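Local coordinates for tyrosine phosphatase (Orf virus, PDB 5NCR), which dephosphorylates phosphotyrosine and further substrates as a homodimeric phosphatase of the dual-specificity family, with triple substrate specificity, at residues L11-T16 / Q170-F175; V35-A40 / A121-Y126; C57-T62 / P92-L97; V145-T150 / N166-L171. The protein carries 2 engineered substitutions. One frame throughout, in Å; residues are numbered along the deposited sequence.

Interaction 1. Residues L11-T16 / Q170-F175; sequences LLLRCT and QLIKMF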
loop_
_atom_site.group_PDB
_atom_site.type_symbol
_atom_site.label_atom_id
_atom_site.label_comp_id
_atom_site.label_asym_id
_atom_site.label_seq_id
_atom_site.Cartn_x
_atom_site.Cartn_y
_atom_site.Cartn_z
ATOM N N LEU B 11 5.117 -1.288 -6.653
ATOM C CA LEU B 11 4.798 -1.069 -5.231
ATOM C C LEU B 11 3.305 -1.462 -5.003
ATOM O O LEU B 11 3.005 -2.238 -4.096
ATOM C CB LEU B 11 4.979 0.421 -4.912
ATOM C CG LEU B 11 5.689 0.850 -3.648
ATOM C CD1 LEU B 11 7.041 0.127 -3.439
ATOM C CD2 LEU B 11 5.958 2.331 -3.699
ATOM N N LEU B 12 2.399 -0.932 -5.832
ATOM C CA LEU B 12 0.954 -1.211 -5.738
ATOM C C LEU B 12 0.605 -2.682 -6.037
ATOM O O LEU B 12 -0.213 -3.267 -5.327
ATOM C CB LEU B 12 0.115 -0.249 -6.600
ATOM C CG LEU B 12 -1.424 -0.319 -6.439
ATOM C CD1 LEU B 12 -1.858 -0.183 -4.945
ATOM C CD2 LEU B 12 -2.089 0.723 -7.297
ATOM N N LEU B 13 1.279 -3.291 -7.033
ATOM C CA LEU B 13 1.095 -4.707 -7.331
ATOM C C LEU B 13 1.431 -5.553 -6.086
ATOM O O LEU B 13 0.694 -6.472 -5.784
ATOM C CB LEU B 13 1.961 -5.113 -8.515
ATOM C CG LEU B 13 1.704 -6.532 -9.027
ATOM C CD1 LEU B 13 0.277 -6.663 -9.648
ATOM C CD2 LEU B 13 2.769 -6.949 -10.005
ATOM N N ARG B 14 2.502 -5.183 -5.334
ATOM C CA ARG B 14 2.901 -5.815 -4.081
ATOM C C ARG B 14 1.891 -5.530 -2.988
ATOM O O ARG B 14 1.544 -6.481 -2.282
ATOM C CB ARG B 14 4.312 -5.373 -3.651
ATOM C CG ARG B 14 4.951 -6.375 -2.712
ATOM C CD ARG B 14 6.315 -5.928 -2.227
ATOM N NE ARG B 14 6.768 -6.740 -1.095
ATOM C CZ ARG B 14 7.934 -6.582 -0.478
ATOM N NH1 ARG B 14 8.787 -5.649 -0.885
ATOM N NH2 ARG B 14 8.260 -7.359 0.546
ATOM N N CYS B 15 1.443 -4.236 -2.807
ATOM C CA CYS B 15 0.384 -3.839 -1.841
ATOM C C CYS B 15 -0.876 -4.715 -1.998
ATOM O O CYS B 15 -1.556 -5.003 -1.007
ATOM C CB CYS B 15 0.003 -2.374 -2.017
ATOM S SG CYS B 15 1.169 -1.194 -1.299
ATOM N N THR B 16 -1.206 -5.084 -3.242
ATOM C CA THR B 16 -2.409 -5.850 -3.568
ATOM C C THR B 16 -2.156 -7.368 -3.741
ATOM O O THR B 16 -3.080 -8.101 -4.146
ATOM C CB THR B 16 -3.113 -5.221 -4.774
ATOM O OG1 THR B 16 -2.225 -5.138 -5.886
ATOM C CG2 THR B 16 -3.706 -3.858 -4.465
ATOM N N GLN B 170 -1.555 -4.759 -15.189
ATOM C CA GLN B 170 -2.074 -4.050 -16.367
ATOM C C GLN B 170 -3.127 -2.990 -15.969
ATOM O O GLN B 170 -3.146 -1.910 -16.546
ATOM C CB GLN B 170 -2.663 -5.014 -17.390
ATOM C CG GLN B 170 -1.606 -5.848 -18.100
ATOM C CD GLN B 170 -2.268 -6.750 -19.115
ATOM O OE1 GLN B 170 -2.674 -6.327 -20.192
ATOM N NE2 GLN B 170 -2.394 -8.002 -18.808
ATOM N N LEU B 171 -3.962 -3.297 -14.976
ATOM C CA LEU B 171 -4.973 -2.375 -14.441
ATOM C C LEU B 171 -4.317 -1.225 -13.678
ATOM O O LEU B 171 -4.715 -0.076 -13.837
ATOM C CB LEU B 171 -5.976 -3.124 -13.550
ATOM C CG LEU B 171 -6.921 -4.095 -14.271
ATOM C CD1 LEU B 171 -7.599 -5.001 -13.295
ATOM C CD2 LEU B 171 -7.981 -3.362 -15.055
ATOM N N ILE B 172 -3.285 -1.526 -12.884
ATOM C CA ILE B 172 -2.511 -0.493 -12.168
ATOM C C ILE B 172 -1.927 0.458 -13.207
ATOM O O ILE B 172 -2.111 1.653 -13.073
ATOM C CB ILE B 172 -1.458 -1.090 -11.206
ATOM C CG1 ILE B 172 -2.156 -1.819 -10.028
ATOM C CG2 ILE B 172 -0.449 -0.016 -10.689
ATOM C CD1 ILE B 172 -1.313 -2.853 -9.303
ATOM N N LYS B 173 -1.269 -0.068 -14.250
ATOM C CA LYS B 173 -0.651 0.747 -15.320
ATOM C C LYS B 173 -1.658 1.685 -15.978
ATOM O O LYS B 173 -1.409 2.881 -16.119
ATOM C CB LYS B 173 -0.013 -0.129 -16.412
ATOM C CG LYS B 173 1.285 -0.827 -16.040
ATOM C CD LYS B 173 2.491 0.078 -15.865
ATOM C CE LYS B 173 3.235 0.432 -17.138
ATOM N NZ LYS B 173 4.450 1.227 -16.820
ATOM N N MET B 174 -2.805 1.137 -16.343
ATOM C CA MET B 174 -3.869 1.865 -17.007
ATOM C C MET B 174 -4.583 2.918 -16.133
ATOM O O MET B 174 -4.818 4.018 -16.614
ATOM C CB MET B 174 -4.859 0.834 -17.581
ATOM C CG MET B 174 -6.067 1.402 -18.259
ATOM S SD MET B 174 -6.779 0.137 -19.349
ATOM C CE MET B 174 -5.729 0.415 -20.823
ATOM N N PHE B 175 -4.972 2.574 -14.896
ATOM C CA PHE B 175 -5.804 3.455 -14.068
ATOM C C PHE B 175 -5.073 4.180 -12.941
ATOM O O PHE B 175 -5.616 5.132 -12.359
ATOM C CB PHE B 175 -7.022 2.705 -13.513
ATOM C CG PHE B 175 -7.946 2.181 -14.587
ATOM C CD1 PHE B 175 -8.820 3.037 -15.257
ATOM C CD2 PHE B 175 -7.951 0.833 -14.923
ATOM C CE1 PHE B 175 -9.677 2.552 -16.255
ATOM C CE2 PHE B 175 -8.813 0.346 -15.917
ATOM C CZ PHE B 175 -9.695 1.202 -16.551
#
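Leu-12, Leu-13 and Ile-172 meet with no flat group between them. The ring in these segments is that of Phe-175. Met-174 CG lies over one face of it, offset toward the rim, and Leu-171 CD2 sits in plane at its edge. The contact itself is aliphatic, and Ile-172 has the largest share. Its CG1 is anti to the carbonyl carbon (chi1 -67°), and the chain then runs out extended to CD1. That methyl ends against the backbone of helix 7-15, with Ile-172 CD1 3.5 Å from Leu-13 N and 3.6 Å from Leu-13 CA. Leu-12 crosses the isoleucine at a slant and touches both its branches. Leu-12 CD2 is 3.7 Å from Ile-172 CG1 and 3.8 Å from Ile-172 CG2. Leu-13 lies roughly at right angles to Ile-172, with Leu-13 CB 4.1 Å from Ile-172 CD1. The helix ends beside this contact. Leu-12 O takes two bonds there, from Thr-16 N at 2.9 Å and from Thr-16 OG1 at 2.8 Å, which reach it from opposite faces of its carbonyl plane. On the dimer side, Cys-15 forms a disulfide with Cys-15 of the second subunit. The contact thus joins the N-terminal helix 7-15 to the last helix, 165-177. Helix 140-158 packs against both, with its Phe-147 touching Leu-12 and Ile-172.

Interaction 2. Residues V35-A40 / A121-Y126; sequences VYLGSA and AAAMGY
Val-35, Ala-123 and Tyr-126 bury the most surface here, each about 40 Å². Val-35 meets the tyrosine, and Leu-37 meets the alanine. The valine uses its CG2 branch, which is anti to the carbonyl carbon, and crosses the aromatic side chain at a slant. Val-35 CG2 is 3.6 Å from Tyr-126 CE2 and 4.1 Å from Tyr-126 CZ. Val-35 CB also comes to 3.9 Å from Tyr-126 CE2. The methyl approaches the ring obliquely, beside the CE2 to CZ bond. The extended first torsion of Tyr-126 (chi1 177°) carries the ring out from the helix to this strand. Strand 35-38 and helix 118-134 belong to the alpha/beta fold of dual-specificity phosphatases. Strand 35-38 pairs in parallel with strand 108-111. The loop from that strand into helix 118-134 has the position of the phosphate-binding P-loop in this family. The helix follows that loop and packs on the sheet. One turn before Tyr-126, Ala-123 has only its CB to offer. Ala-123 CB lies 3.6 Å from Leu-37 CD2 and 4.2 Å from Leu-37 CD1, so both leucine methyls reach it. The small residue lets the backbones come close, with the CA atoms of Leu-37 and Ala-123 6.6 Å apart. Helix 90-103 closes another side, where Glu-102 touches both Val-35 and Tyr-126.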
loop_
_atom_site.group_PDB
_atom_site.type_symbol
_atom_site.label_atom_id
_atom_site.label_comp_id
_atom_site.label_asym_id
_atom_site.label_seq_id
_atom_site.Cartn_x
_atom_site.Cartn_y
_atom_site.Cartn_z
ATOM N N VAL B 35 -24.372 -2.893 -12.554
ATOM C CA VAL B 35 -23.298 -3.824 -12.940
ATOM C C VAL B 35 -23.019 -4.828 -11.810
ATOM O O VAL B 35 -22.851 -4.450 -10.665
ATOM C CB VAL B 35 -22.016 -3.133 -13.472
ATOM C CG1 VAL B 35 -20.956 -4.155 -13.912
ATOM C CG2 VAL B 35 -22.362 -2.186 -14.610
ATOM N N TYR B 36 -23.018 -6.116 -12.158
ATOM C CA TYR B 36 -22.808 -7.230 -11.249
ATOM C C TYR B 36 -21.612 -8.041 -11.701
ATOM O O TYR B 36 -21.322 -8.131 -12.901
ATOM C CB TYR B 36 -24.057 -8.132 -11.201
ATOM C CG TYR B 36 -25.323 -7.484 -10.673
ATOM C CD1 TYR B 36 -26.050 -6.587 -11.451
ATOM C CD2 TYR B 36 -25.850 -7.846 -9.441
ATOM C CE1 TYR B 36 -27.245 -6.036 -10.994
ATOM C CE2 TYR B 36 -27.049 -7.311 -8.980
ATOM C CZ TYR B 36 -27.731 -6.391 -9.748
ATOM O OH TYR B 36 -28.912 -5.856 -9.288
ATOM N N LEU B 37 -20.912 -8.609 -10.718
ATOM C CA LEU B 37 -19.741 -9.453 -10.889
ATOM C C LEU B 37 -20.145 -10.839 -10.415
ATOM O O LEU B 37 -20.697 -10.966 -9.335
ATOM C CB LEU B 37 -18.557 -8.884 -10.058
ATOM C CG LEU B 37 -17.288 -9.720 -9.905
ATOM C CD1 LEU B 37 -16.723 -10.099 -11.250
ATOM C CD2 LEU B 37 -16.217 -8.943 -9.151
ATOM N N GLY B 38 -19.900 -11.848 -11.240
ATOM C CA GLY B 38 -20.252 -13.213 -10.895
ATOM C C GLY B 38 -19.394 -14.263 -11.542
ATOM O O GLY B 38 -18.442 -13.950 -12.267
ATOM N N SER B 39 -19.751 -15.532 -11.269
ATOM C CA SER B 39 -19.063 -16.716 -11.768
ATOM C C SER B 39 -19.923 -17.428 -12.823
ATOM O O SER B 39 -21.015 -16.959 -13.156
ATOM C CB SER B 39 -18.818 -17.665 -10.600
ATOM O OG SER B 39 -20.063 -18.179 -10.153
ATOM N N ALA B 40 -19.459 -18.605 -13.287
ATOM C CA ALA B 40 -20.184 -19.467 -14.229
ATOM C C ALA B 40 -21.505 -19.917 -13.617
ATOM O O ALA B 40 -22.503 -20.010 -14.331
ATOM C CB ALA B 40 -19.335 -20.686 -14.602
ATOM N N ALA B 121 -11.037 -8.484 -13.217
ATOM C CA ALA B 121 -10.269 -7.425 -13.892
ATOM C C ALA B 121 -11.178 -6.394 -14.557
ATOM O O ALA B 121 -10.964 -5.195 -14.407
ATOM C CB ALA B 121 -9.297 -8.025 -14.901
ATOM N N ALA B 122 -12.255 -6.859 -15.168
ATOM C CA ALA B 122 -13.271 -5.993 -15.784
ATOM C C ALA B 122 -13.945 -5.146 -14.697
ATOM O O ALA B 122 -14.077 -3.928 -14.859
ATOM C CB ALA B 122 -14.310 -6.852 -16.484
ATOM N N ALA B 123 -14.310 -5.798 -13.572
ATOM C CA ALA B 123 -14.934 -5.176 -12.409
ATOM C C ALA B 123 -14.021 -4.055 -11.823
ATOM O O ALA B 123 -14.483 -2.948 -11.598
ATOM C CB ALA B 123 -15.202 -6.235 -11.357
ATOM N N MET B 124 -12.737 -4.349 -11.615
ATOM C CA MET B 124 -11.747 -3.398 -11.100
ATOM C C MET B 124 -11.596 -2.232 -12.050
ATOM O O MET B 124 -11.654 -1.076 -11.614
ATOM C CB MET B 124 -10.388 -4.091 -10.892
ATOM C CG MET B 124 -9.429 -3.276 -10.030
ATOM S SD MET B 124 -10.028 -3.066 -8.312
ATOM C CE MET B 124 -9.070 -1.602 -7.842
ATOM N N GLY B 125 -11.454 -2.538 -13.349
ATOM C CA GLY B 125 -11.334 -1.504 -14.368
ATOM C C GLY B 125 -12.528 -0.573 -14.367
ATOM O O GLY B 125 -12.366 0.647 -14.361
ATOM N N TYR B 126 -13.732 -1.139 -14.333
ATOM C CA TYR B 126 -14.966 -0.357 -14.355
ATOM C C TYR B 126 -15.159 0.535 -13.107
ATOM O O TYR B 126 -15.574 1.688 -13.234
ATOM C CB TYR B 126 -16.166 -1.262 -14.604
ATOM C CG TYR B 126 -17.472 -0.501 -14.566
ATOM C CD1 TYR B 126 -17.717 0.545 -15.444
ATOM C CD2 TYR B 126 -18.418 -0.755 -13.584
ATOM C CE1 TYR B 126 -18.886 1.299 -15.363
ATOM C CE2 TYR B 126 -19.617 -0.042 -13.528
ATOM C CZ TYR B 126 -19.843 0.992 -14.411
ATOM O OH TYR B 126 -21.006 1.717 -14.313
#

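Interaction 3. Residues C57-T62 / P92-L97; sequences CLVNMT and PALVKL
Leu-94 reaches from helix 90-103 to Val-59 of strand 57-60 and Met-61 just after it. Its CB points toward the strand but stays short of it. CG is anti to the backbone nitrogen (chi1 -170°) and serves as the fork. The two methyls do the touching, one for each partner. Leu-94 CD1 lies 3.8 Å from Val-59 CG1, and the two side chains run alongside each other, pointing opposite ways. Leu-94 CD2 goes to the methionine, 3.7 Å from Met-61 CE and 4.1 Å from Met-61 SD. Here the two side chains meet tip to tip. The methionine chain is bent at its last torsion (chi3 89°), which sets CE aside from the line of the chain. Ala-122 of helix 118-134 touches both Leu-94 and Met-61, so three elements meet at this point. The contact places helix 90-103 against the central parallel part of the phosphatase sheet, where strand 57-60 lies between strands 108-111 and 73-76. At the strand's end Asn-60 makes an Asx turn: Thr-62 N donates to Asn-60 OD1 at 3.1 Å, from above the amide plane. Asn-60 ND2 also bonds to Ser-64 O. The polar groups thus hold the loop, while the two segments meet through methyl groups and the methionine sulfur. Between them the contact is van der Waals packing of buried apolar groups, so fit of shape, not bond direction, sets it.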
loop_
_atom_site.group_PDB
_atom_site.type_symbol
_atom_site.label_atom_id
_atom_site.label_comp_id
_atom_site.label_asym_id
_atom_site.label_seq_id
_atom_site.Cartn_x
_atom_site.Cartn_y
_atom_site.Cartn_z
ATOM N N CYS B 57 -28.105 -7.763 -20.056
ATOM C CA CYS B 57 -26.806 -8.026 -20.677
ATOM C C CYS B 57 -25.926 -8.963 -19.858
ATOM O O CYS B 57 -25.950 -8.936 -18.625
ATOM C CB CYS B 57 -26.077 -6.720 -20.980
ATOM S SG CYS B 57 -27.085 -5.476 -21.820
ATOM N N LEU B 58 -25.141 -9.774 -20.558
ATOM C CA LEU B 58 -24.162 -10.703 -20.002
ATOM C C LEU B 58 -22.824 -10.416 -20.669
ATOM O O LEU B 58 -22.749 -10.321 -21.897
ATOM C CB LEU B 58 -24.546 -12.163 -20.245
ATOM C CG LEU B 58 -25.670 -12.757 -19.418
ATOM C CD1 LEU B 58 -26.208 -14.002 -20.091
ATOM C CD2 LEU B 58 -25.199 -13.086 -18.020
ATOM N N VAL B 59 -21.783 -10.243 -19.874
ATOM C CA VAL B 59 -20.446 -10.016 -20.414
ATOM C C VAL B 59 -19.663 -11.287 -20.041
ATOM O O VAL B 59 -19.284 -11.492 -18.882
ATOM C CB VAL B 59 -19.768 -8.706 -19.914
ATOM C CG1 VAL B 59 -18.368 -8.581 -20.507
ATOM C CG2 VAL B 59 -20.608 -7.460 -20.227
ATOM N N ASN B 60 -19.471 -12.144 -21.025
ATOM C CA ASN B 60 -18.811 -13.439 -20.911
ATOM C C ASN B 60 -17.335 -13.349 -21.207
ATOM O O ASN B 60 -16.925 -13.148 -22.353
ATOM C CB ASN B 60 -19.506 -14.467 -21.814
ATOM C CG ASN B 60 -18.870 -15.832 -21.806
ATOM O OD1 ASN B 60 -18.179 -16.223 -20.869
ATOM N ND2 ASN B 60 -19.132 -16.604 -22.833
ATOM N N MET B 61 -16.529 -13.550 -20.187
ATOM C CA MET B 61 -15.090 -13.458 -20.358
ATOM C C MET B 61 -14.381 -14.792 -20.275
ATOM O O MET B 61 -13.204 -14.865 -19.945
ATOM C CB MET B 61 -14.544 -12.433 -19.405
ATOM C CG MET B 61 -15.037 -11.086 -19.786
ATOM S SD MET B 61 -14.689 -9.951 -18.524
ATOM C CE MET B 61 -13.044 -9.427 -19.040
ATOM N N THR B 62 -15.066 -15.830 -20.698
ATOM C CA THR B 62 -14.556 -17.197 -20.721
ATOM C C THR B 62 -14.314 -17.542 -22.172
ATOM O O THR B 62 -14.743 -16.797 -23.041
ATOM C CB THR B 62 -15.598 -18.078 -19.977
ATOM O OG1 THR B 62 -15.537 -17.767 -18.572
ATOM C CG2 THR B 62 -15.469 -19.580 -20.199
ATOM N N PRO B 92 -10.282 -0.466 -22.152
ATOM C CA PRO B 92 -10.940 0.817 -22.482
ATOM C C PRO B 92 -12.328 0.640 -23.097
ATOM O O PRO B 92 -13.243 1.370 -22.733
ATOM C CB PRO B 92 -9.965 1.489 -23.459
ATOM C CG PRO B 92 -8.643 0.855 -23.165
ATOM C CD PRO B 92 -8.977 -0.581 -22.844
ATOM N N ALA B 93 -12.493 -0.335 -24.002
ATOM C CA ALA B 93 -13.787 -0.609 -24.636
ATOM C C ALA B 93 -14.757 -1.203 -23.656
ATOM O O ALA B 93 -15.911 -0.797 -23.630
ATOM C CB ALA B 93 -13.619 -1.515 -25.842
ATOM N N LEU B 94 -14.292 -2.125 -22.810
ATOM C CA LEU B 94 -15.137 -2.764 -21.826
ATOM C C LEU B 94 -15.663 -1.791 -20.757
ATOM O O LEU B 94 -16.853 -1.812 -20.462
ATOM C CB LEU B 94 -14.439 -3.967 -21.215
ATOM C CG LEU B 94 -15.245 -4.887 -20.342
ATOM C CD1 LEU B 94 -16.640 -5.179 -20.943
ATOM C CD2 LEU B 94 -14.470 -6.141 -20.069
ATOM N N VAL B 95 -14.807 -0.902 -20.232
ATOM C CA VAL B 95 -15.293 0.059 -19.219
ATOM C C VAL B 95 -16.308 1.041 -19.825
ATOM O O VAL B 95 -17.273 1.416 -19.158
ATOM C CB VAL B 95 -14.155 0.781 -18.437
ATOM C CG1 VAL B 95 -13.263 -0.230 -17.728
ATOM C CG2 VAL B 95 -13.339 1.698 -19.331
ATOM N N LYS B 96 -16.095 1.445 -21.085
ATOM C CA LYS B 96 -17.006 2.335 -21.798
ATOM C C LYS B 96 -18.341 1.637 -22.020
ATOM O O LYS B 96 -19.391 2.236 -21.767
ATOM C CB LYS B 96 -16.387 2.797 -23.123
ATOM C CG LYS B 96 -17.098 4.010 -23.711
ATOM C CD LYS B 96 -16.458 4.510 -24.997
ATOM C CE LYS B 96 -17.249 5.660 -25.594
ATOM N NZ LYS B 96 -18.513 5.210 -26.250
ATOM N N LEU B 97 -18.302 0.343 -22.399
ATOM C CA LEU B 97 -19.500 -0.481 -22.595
ATOM C C LEU B 97 -20.292 -0.614 -21.270
ATOM O O LEU B 97 -21.508 -0.456 -21.274
ATOM C CB LEU B 97 -19.108 -1.879 -23.150
ATOM C CG LEU B 97 -20.176 -3.013 -23.150
ATOM C CD1 LEU B 97 -21.338 -2.684 -24.027
ATOM C CD2 LEU B 97 -19.567 -4.313 -23.575
#

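Interaction 4. Residues V145-T150 / N166-L171; sequences VYFLKT and NFRYQL
Phe-147 and Leu-171 mark the closest approach of two helical segments, with their CA atoms 9.2 Å apart. Residues 145-150 lie on helix 140-158 and residues 166-171 on helix 165-177, the last two helices of the chain, in a dual-specificity phosphatase domain. The phenylalanine ring spans the gap. The first torsion (chi1 -171°) turns it away from its own backbone nitrogen and out to the other helix. Leu-171 CB lies at the ring edge, near its plane, 3.9 Å from Phe-147 CE2. The Arg-168 side chain crosses that of Phe-147 at about a right angle, with Arg-168 CG 4.1 Å from Phe-147 CE1. The arginine's backbone also comes near: Arg-168 O is 4.0 Å from Phe-147 CZ, at an oblique position. The chain then bends (chi3 62°), and the guanidinium bonds to Thr-16 OG1, Leu-13 O and Leu-162 O. These bonds tie the helix to the N-terminal segment and to the loop before helix 165-177. Within helix 140-158, Thr-150 OG1 donates to Tyr-146 O at 2.7 Å and sits over the Tyr-146 ring near its rim.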
loop_
_atom_site.group_PDB
_atom_site.type_symbol
_atom_site.label_atom_id
_atom_site.label_comp_id
_atom_site.label_asym_id
_atom_site.label_seq_id
_atom_site.Cartn_x
_atom_site.Cartn_y
_atom_site.Cartn_z
ATOM N N VAL B 145 -3.986 5.008 -3.955
ATOM C CA VAL B 145 -4.668 4.692 -2.701
ATOM C C VAL B 145 -6.123 4.214 -2.982
ATOM O O VAL B 145 -6.604 3.305 -2.314
ATOM C CB VAL B 145 -4.614 5.900 -1.729
ATOM C CG1 VAL B 145 -5.533 5.679 -0.529
ATOM C CG2 VAL B 145 -3.180 6.161 -1.261
ATOM N N TYR B 146 -6.806 4.836 -3.948
ATOM C CA TYR B 146 -8.164 4.434 -4.277
ATOM C C TYR B 146 -8.154 3.007 -4.823
ATOM O O TYR B 146 -9.030 2.239 -4.469
ATOM C CB TYR B 146 -8.861 5.416 -5.241
ATOM C CG TYR B 146 -10.301 5.025 -5.526
ATOM C CD1 TYR B 146 -11.327 5.364 -4.641
ATOM C CD2 TYR B 146 -10.626 4.233 -6.626
ATOM C CE1 TYR B 146 -12.646 4.942 -4.863
ATOM C CE2 TYR B 146 -11.933 3.796 -6.847
ATOM C CZ TYR B 146 -12.939 4.151 -5.962
ATOM O OH TYR B 146 -14.221 3.717 -6.211
ATOM N N PHE B 147 -7.147 2.656 -5.673
ATOM C CA PHE B 147 -7.035 1.326 -6.258
ATOM C C PHE B 147 -6.840 0.319 -5.111
ATOM O O PHE B 147 -7.493 -0.713 -5.078
ATOM C CB PHE B 147 -5.844 1.259 -7.221
ATOM C CG PHE B 147 -5.784 -0.031 -8.025
ATOM C CD1 PHE B 147 -5.314 -1.214 -7.447
ATOM C CD2 PHE B 147 -6.122 -0.042 -9.376
ATOM C CE1 PHE B 147 -5.238 -2.399 -8.198
ATOM C CE2 PHE B 147 -6.104 -1.236 -10.109
ATOM C CZ PHE B 147 -5.632 -2.400 -9.526
ATOM N N LEU B 148 -5.942 0.641 -4.191
ATOM C CA LEU B 148 -5.625 -0.149 -3.021
ATOM C C LEU B 148 -6.868 -0.427 -2.146
ATOM O O LEU B 148 -7.176 -1.592 -1.886
ATOM C CB LEU B 148 -4.526 0.552 -2.210
ATOM C CG LEU B 148 -4.098 -0.114 -0.931
ATOM C CD1 LEU B 148 -3.561 -1.542 -1.177
ATOM C CD2 LEU B 148 -3.108 0.732 -0.220
ATOM N N LYS B 149 -7.570 0.632 -1.728
ATOM C CA LYS B 149 -8.752 0.575 -0.869
ATOM C C LYS B 149 -9.870 -0.227 -1.569
ATOM O O LYS B 149 -10.445 -1.102 -0.941
ATOM C CB LYS B 149 -9.196 2.005 -0.525
ATOM C CG LYS B 149 -10.430 2.155 0.357
ATOM C CD LYS B 149 -10.603 3.635 0.777
ATOM C CE LYS B 149 -12.038 4.108 0.887
ATOM N NZ LYS B 149 -12.640 3.754 2.195
ATOM N N THR B 150 -10.115 0.031 -2.859
ATOM C CA THR B 150 -11.162 -0.604 -3.652
ATOM C C THR B 150 -10.875 -2.090 -3.865
ATOM O O THR B 150 -11.788 -2.895 -3.782
ATOM C CB THR B 150 -11.349 0.156 -4.973
ATOM O OG1 THR B 150 -11.595 1.523 -4.643
ATOM C CG2 THR B 150 -12.481 -0.390 -5.813
ATOM N N ASN B 166 -0.682 -10.457 -13.362
ATOM C CA ASN B 166 -0.547 -9.941 -14.729
ATOM C C ASN B 166 -1.657 -8.927 -15.046
ATOM O O ASN B 166 -1.373 -7.814 -15.499
ATOM C CB ASN B 166 -0.524 -11.108 -15.750
ATOM C CG ASN B 166 -0.843 -10.767 -17.200
ATOM O OD1 ASN B 166 -1.688 -11.410 -17.846
ATOM N ND2 ASN B 166 -0.164 -9.784 -17.757
ATOM N N PHE B 167 -2.903 -9.297 -14.753
ATOM C CA PHE B 167 -4.086 -8.477 -14.978
ATOM C C PHE B 167 -4.073 -7.295 -14.027
ATOM O O PHE B 167 -4.392 -6.185 -14.444
ATOM C CB PHE B 167 -5.375 -9.300 -14.731
ATOM C CG PHE B 167 -5.710 -10.403 -15.715
ATOM C CD1 PHE B 167 -4.908 -10.629 -16.842
ATOM C CD2 PHE B 167 -6.836 -11.205 -15.531
ATOM C CE1 PHE B 167 -5.213 -11.658 -17.743
ATOM C CE2 PHE B 167 -7.137 -12.233 -16.435
ATOM C CZ PHE B 167 -6.329 -12.447 -17.537
ATOM N N ARG B 168 -3.766 -7.545 -12.739
ATOM C CA ARG B 168 -3.746 -6.500 -11.719
ATOM C C ARG B 168 -2.694 -5.454 -12.072
ATOM O O ARG B 168 -2.975 -4.276 -11.930
ATOM C CB ARG B 168 -3.514 -7.092 -10.325
ATOM C CG ARG B 168 -4.167 -6.283 -9.192
ATOM C CD ARG B 168 -4.204 -7.046 -7.870
ATOM N NE ARG B 168 -2.863 -7.358 -7.398
ATOM C CZ ARG B 168 -2.305 -8.557 -7.434
ATOM N NH1 ARG B 168 -2.976 -9.595 -7.913
ATOM N NH2 ARG B 168 -1.073 -8.733 -6.976
ATOM N N TYR B 169 -1.517 -5.871 -12.582
ATOM C CA TYR B 169 -0.462 -4.946 -12.971
ATOM C C TYR B 169 -0.940 -4.110 -14.168
ATOM O O TYR B 169 -0.785 -2.890 -14.153
ATOM C CB TYR B 169 0.844 -5.695 -13.321
ATOM C CG TYR B 169 1.963 -4.783 -13.790
ATOM C CD1 TYR B 169 2.722 -4.052 -12.879
ATOM C CD2 TYR B 169 2.266 -4.663 -15.142
ATOM C CE1 TYR B 169 3.769 -3.230 -13.302
ATOM C CE2 TYR B 169 3.309 -3.842 -15.578
ATOM C CZ TYR B 169 4.054 -3.121 -14.655
ATOM O OH TYR B 169 5.090 -2.317 -15.075
ATOM N N GLN B 170 -1.555 -4.759 -15.189
ATOM C CA GLN B 170 -2.074 -4.050 -16.367
ATOM C C GLN B 170 -3.127 -2.990 -15.969
ATOM O O GLN B 170 -3.146 -1.910 -16.546
ATOM C CB GLN B 170 -2.663 -5.014 -17.390
ATOM C CG GLN B 170 -1.606 -5.848 -18.100
ATOM C CD GLN B 170 -2.268 -6.750 -19.115
ATOM O OE1 GLN B 170 -2.674 -6.327 -20.192
ATOM N NE2 GLN B 170 -2.394 -8.002 -18.808
ATOM N N LEU B 171 -3.962 -3.297 -14.976
ATOM C CA LEU B 171 -4.973 -2.375 -14.441
ATOM C C LEU B 171 -4.317 -1.225 -13.678
ATOM O O LEU B 171 -4.715 -0.076 -13.837
ATOM C CB LEU B 171 -5.976 -3.124 -13.550
ATOM C CG LEU B 171 -6.921 -4.095 -14.271
ATOM C CD1 LEU B 171 -7.599 -5.001 -13.295
ATOM C CD2 LEU B 171 -7.981 -3.362 -15.055
#

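How the interactions relate
All four contacts are buried and apolar across their segments, but they differ in place. Interaction 2 is the most central, its centre about 3 Å from the chain's centre. The centre of interaction 3 is about 9 Å from it, on the same sheet. Both put a helix on strands. They meet by packing, Ala-122 on Leu-94 and Met-61, and Val-95 on Gly-125 and Tyr-126. Interactions 1 and 4 join helix to helix, share Gln-170 and Leu-171, and touch the second subunit, which does not touch interactions 2 and 3. Arg-168 links interactions 1 and 4 by polar bonds. Leu-171 and Phe-175 connect this helical group to interaction 2. Interactions 3 and 4 do not touch.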